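PDB 2ZIB: type-2 ice-structuring protein, which binds to ice crystals and inhibits their growth, lowering the freezing point of fish blood in subzero sea water. Local coordinates for residues T90-C104 with T108-C120. Sequence-based numbering, arbitrary orientation.
Sequences TWCPTKPNDILSDCC and TAAVDKCWDDLPC
A chi1 of 53° puts Asp117 CG between its backbone N and carbonyl carbon, which turns the carboxylate toward the backbone N-H groups of Asn97 and Asp98. Each oxygen takes one bond on its syn lone pair, Asn97 N to Asp117 OD1 and Asp98 N to Asp117 OD2, both 2.9 Å; two donors on two oxygens fix the rotation of the group. Asp98 OD1 stands 4.0 Å from Asp117 OD2 and accepts a bond from Trp78 NE1. Trp91 CG, anti to the carbonyl carbon, sets the indole between Pro96 CD on one face and Trp115 on the other. The Trp115 edge meets that face T-shaped, planes 81° apart, while Thr90 CG2 makes a CH-pi contact, 3.6 Å from the centroid of the Trp115 five-membered ring and 25° off its normal. This is the long loop region of the C-type lectin fold, with a cis peptide bond before Pro96 as in the cis-proline loop of many relatives. Trp115 N to Thr90 O (2.9 Å) and Cys92 N to Trp115 O (2.8 Å) bridge the backbones beside the Cys92-Cys114 disulfide. Farther along, Cys104 and Leu118 form an antiparallel hydrogen-bonded pair (Leu118 N to Cys104 O 2.9 Å, Cys104 N to Leu118 O 3.1 Å), and Cys103 with Cys104 opposite Leu118 forms a classic beta bulge.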
loop_
_atom_site.group_PDB
_atom_site.type_symbol
_atom_site.label_atom_id
_atom_site.label_comp_id
_atom_site.label_asym_id
_atom_site.label_seq_id
_atom_site.Cartn_x
_atom_site.Cartn_y
_atom_site.Cartn_z
ATOM N N THR A 90 10.407 5.096 0.568
ATOM C CA THR A 90 11.017 5.294 -0.760
ATOM C C THR A 90 10.200 6.324 -1.547
ATOM O O THR A 90 9.665 6.070 -2.639
ATOM C CB THR A 90 11.258 3.940 -1.468
ATOM O OG1 THR A 90 11.958 4.167 -2.690
ATOM C CG2 THR A 90 9.971 3.133 -1.757
ATOM N N TRP A 91 10.125 7.517 -0.965
ATOM C CA TRP A 91 9.465 8.634 -1.605
ATOM C C TRP A 91 10.187 9.042 -2.899
ATOM O O TRP A 91 11.439 8.966 -3.008
ATOM C CB TRP A 91 9.458 9.845 -0.683
ATOM C CG TRP A 91 8.646 9.649 0.562
ATOM C CD1 TRP A 91 9.123 9.509 1.851
ATOM C CD2 TRP A 91 7.207 9.660 0.658
ATOM N NE1 TRP A 91 8.060 9.388 2.720
ATOM C CE2 TRP A 91 6.875 9.515 2.024
ATOM C CE3 TRP A 91 6.171 9.824 -0.276
ATOM C CZ2 TRP A 91 5.550 9.470 2.489
ATOM C CZ3 TRP A 91 4.845 9.789 0.177
ATOM C CH2 TRP A 91 4.549 9.599 1.560
ATOM N N CYS A 92 9.416 9.455 -3.900
ATOM C CA CYS A 92 10.004 10.067 -5.106
ATOM C C CYS A 92 10.814 11.317 -4.730
ATOM O O CYS A 92 10.594 11.916 -3.685
ATOM C CB CYS A 92 8.885 10.484 -6.048
ATOM S SG CYS A 92 7.843 9.122 -6.605
ATOM N N PRO A 93 11.714 11.762 -5.610
ATOM C CA PRO A 93 12.479 12.976 -5.321
ATOM C C PRO A 93 11.568 14.133 -4.990
ATOM O O PRO A 93 10.579 14.357 -5.660
ATOM C CB PRO A 93 13.239 13.256 -6.643
ATOM C CG PRO A 93 13.362 11.936 -7.278
ATOM C CD PRO A 93 12.085 11.165 -6.912
ATOM N N THR A 94 11.978 14.882 -3.957
ATOM C CA THR A 94 11.291 16.072 -3.418
ATOM C C THR A 94 9.979 15.778 -2.689
ATOM O O THR A 94 9.306 16.695 -2.251
ATOM C CB THR A 94 11.061 17.180 -4.477
ATOM O OG1 THR A 94 9.904 16.867 -5.270
ATOM C CG2 THR A 94 12.226 17.288 -5.459
ATOM N N LYS A 95 9.606 14.511 -2.614
ATOM C CA LYS A 95 8.374 14.127 -1.891
ATOM C C LYS A 95 8.708 13.554 -0.533
ATOM O O LYS A 95 9.845 13.100 -0.312
ATOM C CB LYS A 95 7.614 13.097 -2.800
ATOM C CG LYS A 95 7.427 13.574 -4.242
ATOM C CD LYS A 95 6.722 14.900 -4.320
ATOM C CE LYS A 95 6.702 15.314 -5.764
ATOM N NZ LYS A 95 5.906 16.584 -5.981
ATOM N N PRO A 96 7.772 13.533 0.413
ATOM C CA PRO A 96 6.387 13.982 0.268
ATOM C C PRO A 96 6.235 15.493 0.356
ATOM O O PRO A 96 7.065 16.147 0.959
ATOM C CB PRO A 96 5.705 13.286 1.471
ATOM C CG PRO A 96 6.786 13.220 2.562
ATOM C CD PRO A 96 8.057 12.984 1.755
ATOM N N ASN A 97 5.176 16.051 -0.216
ATOM C CA ASN A 97 4.944 17.514 -0.021
ATOM C C ASN A 97 4.357 17.808 1.370
ATOM O O ASN A 97 4.539 18.930 1.841
ATOM C CB ASN A 97 4.050 18.158 -1.083
ATOM C CG ASN A 97 4.779 18.478 -2.312
ATOM O OD1 ASN A 97 5.533 19.488 -2.402
ATOM N ND2 ASN A 97 4.597 17.623 -3.291
ATOM N N ASP A 98 3.732 16.808 2.009
ATOM C CA ASP A 98 3.199 16.991 3.369
ATOM C C ASP A 98 2.206 18.168 3.446
ATOM O O ASP A 98 2.140 18.888 4.455
ATOM C CB ASP A 98 4.337 17.129 4.390
ATOM C CG ASP A 98 5.054 15.840 4.618
ATOM O OD1 ASP A 98 4.515 14.742 4.257
ATOM O OD2 ASP A 98 6.144 15.845 5.229
ATOM N N ILE A 99 1.420 18.358 2.396
ATOM C CA ILE A 99 0.298 19.304 2.420
ATOM C C ILE A 99 -0.944 18.512 2.805
ATOM O O ILE A 99 -1.225 17.470 2.184
ATOM C CB ILE A 99 0.158 20.016 1.021
ATOM C CG1 ILE A 99 1.449 20.751 0.609
ATOM C CG2 ILE A 99 -0.989 20.994 1.060
ATOM C CD1 ILE A 99 1.530 21.074 -0.919
ATOM N N LEU A 100 -1.715 18.983 3.790
ATOM C CA LEU A 100 -2.814 18.174 4.296
ATOM C C LEU A 100 -3.913 17.876 3.249
ATOM O O LEU A 100 -4.568 16.844 3.320
ATOM C CB LEU A 100 -3.481 18.851 5.521
ATOM C CG LEU A 100 -2.706 18.645 6.829
ATOM C CD1 LEU A 100 -3.203 19.624 7.872
ATOM C CD2 LEU A 100 -2.923 17.250 7.376
ATOM N N SER A 101 -4.097 18.761 2.276
ATOM C CA SER A 101 -5.042 18.505 1.191
ATOM C C SER A 101 -4.736 17.251 0.357
ATOM O O SER A 101 -5.617 16.751 -0.349
ATOM C CB SER A 101 -5.093 19.721 0.242
ATOM O OG SER A 101 -3.859 19.896 -0.408
ATOM N N ASP A 102 -3.476 16.798 0.378
ATOM C CA ASP A 102 -3.017 15.735 -0.500
ATOM C C ASP A 102 -2.286 14.709 0.385
ATOM O O ASP A 102 -1.044 14.661 0.385
ATOM C CB ASP A 102 -1.996 16.301 -1.522
ATOM C CG ASP A 102 -2.596 17.179 -2.592
ATOM O OD1 ASP A 102 -3.454 18.045 -2.309
ATOM O OD2 ASP A 102 -2.260 17.011 -3.792
ATOM N N CYS A 103 -3.053 13.928 1.149
ATOM C CA CYS A 103 -2.461 13.239 2.312
ATOM C C CYS A 103 -2.528 11.731 2.269
ATOM O O CYS A 103 -2.267 11.087 3.264
ATOM C CB CYS A 103 -3.053 13.809 3.620
ATOM S SG CYS A 103 -4.847 13.566 3.800
ATOM N N CYS A 104 -2.765 11.185 1.067
ATOM C CA CYS A 104 -2.776 9.726 0.918
ATOM C C CYS A 104 -1.589 9.229 0.063
ATOM O O CYS A 104 -1.235 9.840 -0.970
ATOM C CB CYS A 104 -4.092 9.288 0.283
ATOM S SG CYS A 104 -5.442 9.234 1.462
ATOM N N THR A 108 3.737 5.570 -7.394
ATOM C CA THR A 108 3.498 6.336 -8.608
ATOM C C THR A 108 3.713 5.529 -9.884
ATOM O O THR A 108 4.086 4.344 -9.850
ATOM C CB THR A 108 4.347 7.601 -8.651
ATOM O OG1 THR A 108 5.742 7.246 -8.745
ATOM C CG2 THR A 108 4.131 8.534 -7.458
ATOM N N ALA A 109 3.472 6.183 -11.022
ATOM C CA ALA A 109 3.644 5.584 -12.337
ATOM C C ALA A 109 5.124 5.466 -12.730
ATOM O O ALA A 109 5.426 4.832 -13.740
ATOM C CB ALA A 109 2.925 6.420 -13.361
ATOM N N ALA A 110 6.035 6.010 -11.930
ATOM C CA ALA A 110 7.466 5.785 -12.238
ATOM C C ALA A 110 7.706 4.268 -12.239
ATOM O O ALA A 110 7.102 3.531 -11.441
ATOM C CB ALA A 110 8.282 6.468 -11.197
ATOM N N VAL A 111 8.633 3.801 -13.073
ATOM C CA VAL A 111 8.973 2.372 -13.070
ATOM C C VAL A 111 9.391 1.858 -11.692
ATOM O O VAL A 111 9.025 0.731 -11.295
ATOM C CB VAL A 111 10.035 2.052 -14.166
ATOM C CG1 VAL A 111 10.673 0.659 -13.948
ATOM C CG2 VAL A 111 9.387 2.153 -15.554
ATOM N N ASP A 112 10.127 2.665 -10.919
ATOM C CA ASP A 112 10.551 2.235 -9.602
ATOM C C ASP A 112 9.449 2.307 -8.548
ATOM O O ASP A 112 9.671 1.927 -7.393
ATOM C CB ASP A 112 11.842 2.933 -9.177
ATOM C CG ASP A 112 11.658 4.316 -8.630
ATOM O OD1 ASP A 112 10.583 4.944 -8.773
ATOM O OD2 ASP A 112 12.645 4.824 -8.053
ATOM N N LYS A 113 8.268 2.793 -8.955
ATOM C CA LYS A 113 7.084 2.857 -8.044
ATOM C C LYS A 113 7.376 3.685 -6.805
ATOM O O LYS A 113 6.787 3.471 -5.742
ATOM C CB LYS A 113 6.645 1.419 -7.694
ATOM C CG LYS A 113 6.078 0.692 -8.870
ATOM C CD LYS A 113 4.553 0.959 -8.958
ATOM C CE LYS A 113 3.996 0.848 -10.399
ATOM N NZ LYS A 113 4.541 1.984 -11.295
ATOM N N CYS A 114 8.242 4.693 -6.941
ATOM C CA CYS A 114 8.490 5.562 -5.811
ATOM C C CYS A 114 7.190 6.192 -5.321
ATOM O O CYS A 114 6.223 6.404 -6.096
ATOM C CB CYS A 114 9.556 6.617 -6.150
ATOM S SG CYS A 114 9.149 7.785 -7.491
ATOM N N TRP A 115 7.163 6.531 -4.026
ATOM C CA TRP A 115 5.917 6.972 -3.402
ATOM C C TRP A 115 5.671 8.478 -3.524
ATOM O O TRP A 115 6.616 9.274 -3.571
ATOM C CB TRP A 115 5.925 6.641 -1.912
ATOM C CG TRP A 115 6.210 5.204 -1.590
ATOM C CD1 TRP A 115 6.264 4.102 -2.425
ATOM C CD2 TRP A 115 6.547 4.732 -0.296
ATOM N NE1 TRP A 115 6.578 2.963 -1.700
ATOM C CE2 TRP A 115 6.777 3.331 -0.395
ATOM C CE3 TRP A 115 6.685 5.359 0.969
ATOM C CZ2 TRP A 115 7.131 2.534 0.726
ATOM C CZ3 TRP A 115 7.026 4.553 2.097
ATOM C CH2 TRP A 115 7.249 3.160 1.947
ATOM N N ASP A 116 4.402 8.870 -3.543
ATOM C CA ASP A 116 4.023 10.267 -3.537
ATOM C C ASP A 116 2.728 10.401 -2.767
ATOM O O ASP A 116 1.976 9.420 -2.637
ATOM C CB ASP A 116 3.913 10.782 -4.976
ATOM C CG ASP A 116 3.901 12.288 -5.114
ATOM O OD1 ASP A 116 4.079 13.037 -4.132
ATOM O OD2 ASP A 116 3.756 12.748 -6.271
ATOM N N ASP A 117 2.474 11.618 -2.277
ATOM C CA ASP A 117 1.256 11.907 -1.523
ATOM C C ASP A 117 0.311 12.722 -2.381
ATOM O O ASP A 117 0.658 13.795 -2.871
ATOM C CB ASP A 117 1.593 12.563 -0.155
ATOM C CG ASP A 117 2.495 13.785 -0.183
ATOM O OD1 ASP A 117 3.304 14.051 -1.104
ATOM O OD2 ASP A 117 2.466 14.502 0.850
ATOM N N LEU A 118 -0.860 12.142 -2.626
ATOM C CA LEU A 118 -1.847 12.676 -3.582
ATOM C C LEU A 118 -3.168 12.917 -2.843
ATOM O O LEU A 118 -3.368 12.394 -1.730
ATOM C CB LEU A 118 -2.102 11.636 -4.692
ATOM C CG LEU A 118 -1.168 11.673 -5.891
ATOM C CD1 LEU A 118 -1.367 12.885 -6.748
ATOM C CD2 LEU A 118 0.341 11.517 -5.571
ATOM N N PRO A 119 -4.111 13.634 -3.476
ATOM C CA PRO A 119 -5.451 13.748 -2.876
ATOM C C PRO A 119 -6.096 12.373 -2.711
ATOM O O PRO A 119 -6.164 11.594 -3.665
ATOM C CB PRO A 119 -6.207 14.603 -3.884
ATOM C CG PRO A 119 -5.120 15.372 -4.611
ATOM C CD PRO A 119 -3.993 14.376 -4.745
ATOM N N CYS A 120 -6.607 12.116 -1.513
ATOM C CA CYS A 120 -7.230 10.839 -1.219
ATOM C C CYS A 120 -8.405 10.512 -2.167
ATOM O O CYS A 120 -8.619 9.323 -2.428
ATOM C CB CYS A 120 -7.705 10.854 0.245
ATOM S SG CYS A 120 -6.325 11.061 1.427
HETATM O O HOH W 1 11.115 3.597 -5.135
HETATM O O HOH W 2 3.648 15.409 -6.534
HETATM O O HOH W 3 -6.005 14.158 0.522
HETATM O O HOH W 4 -0.049 15.760 -4.551
#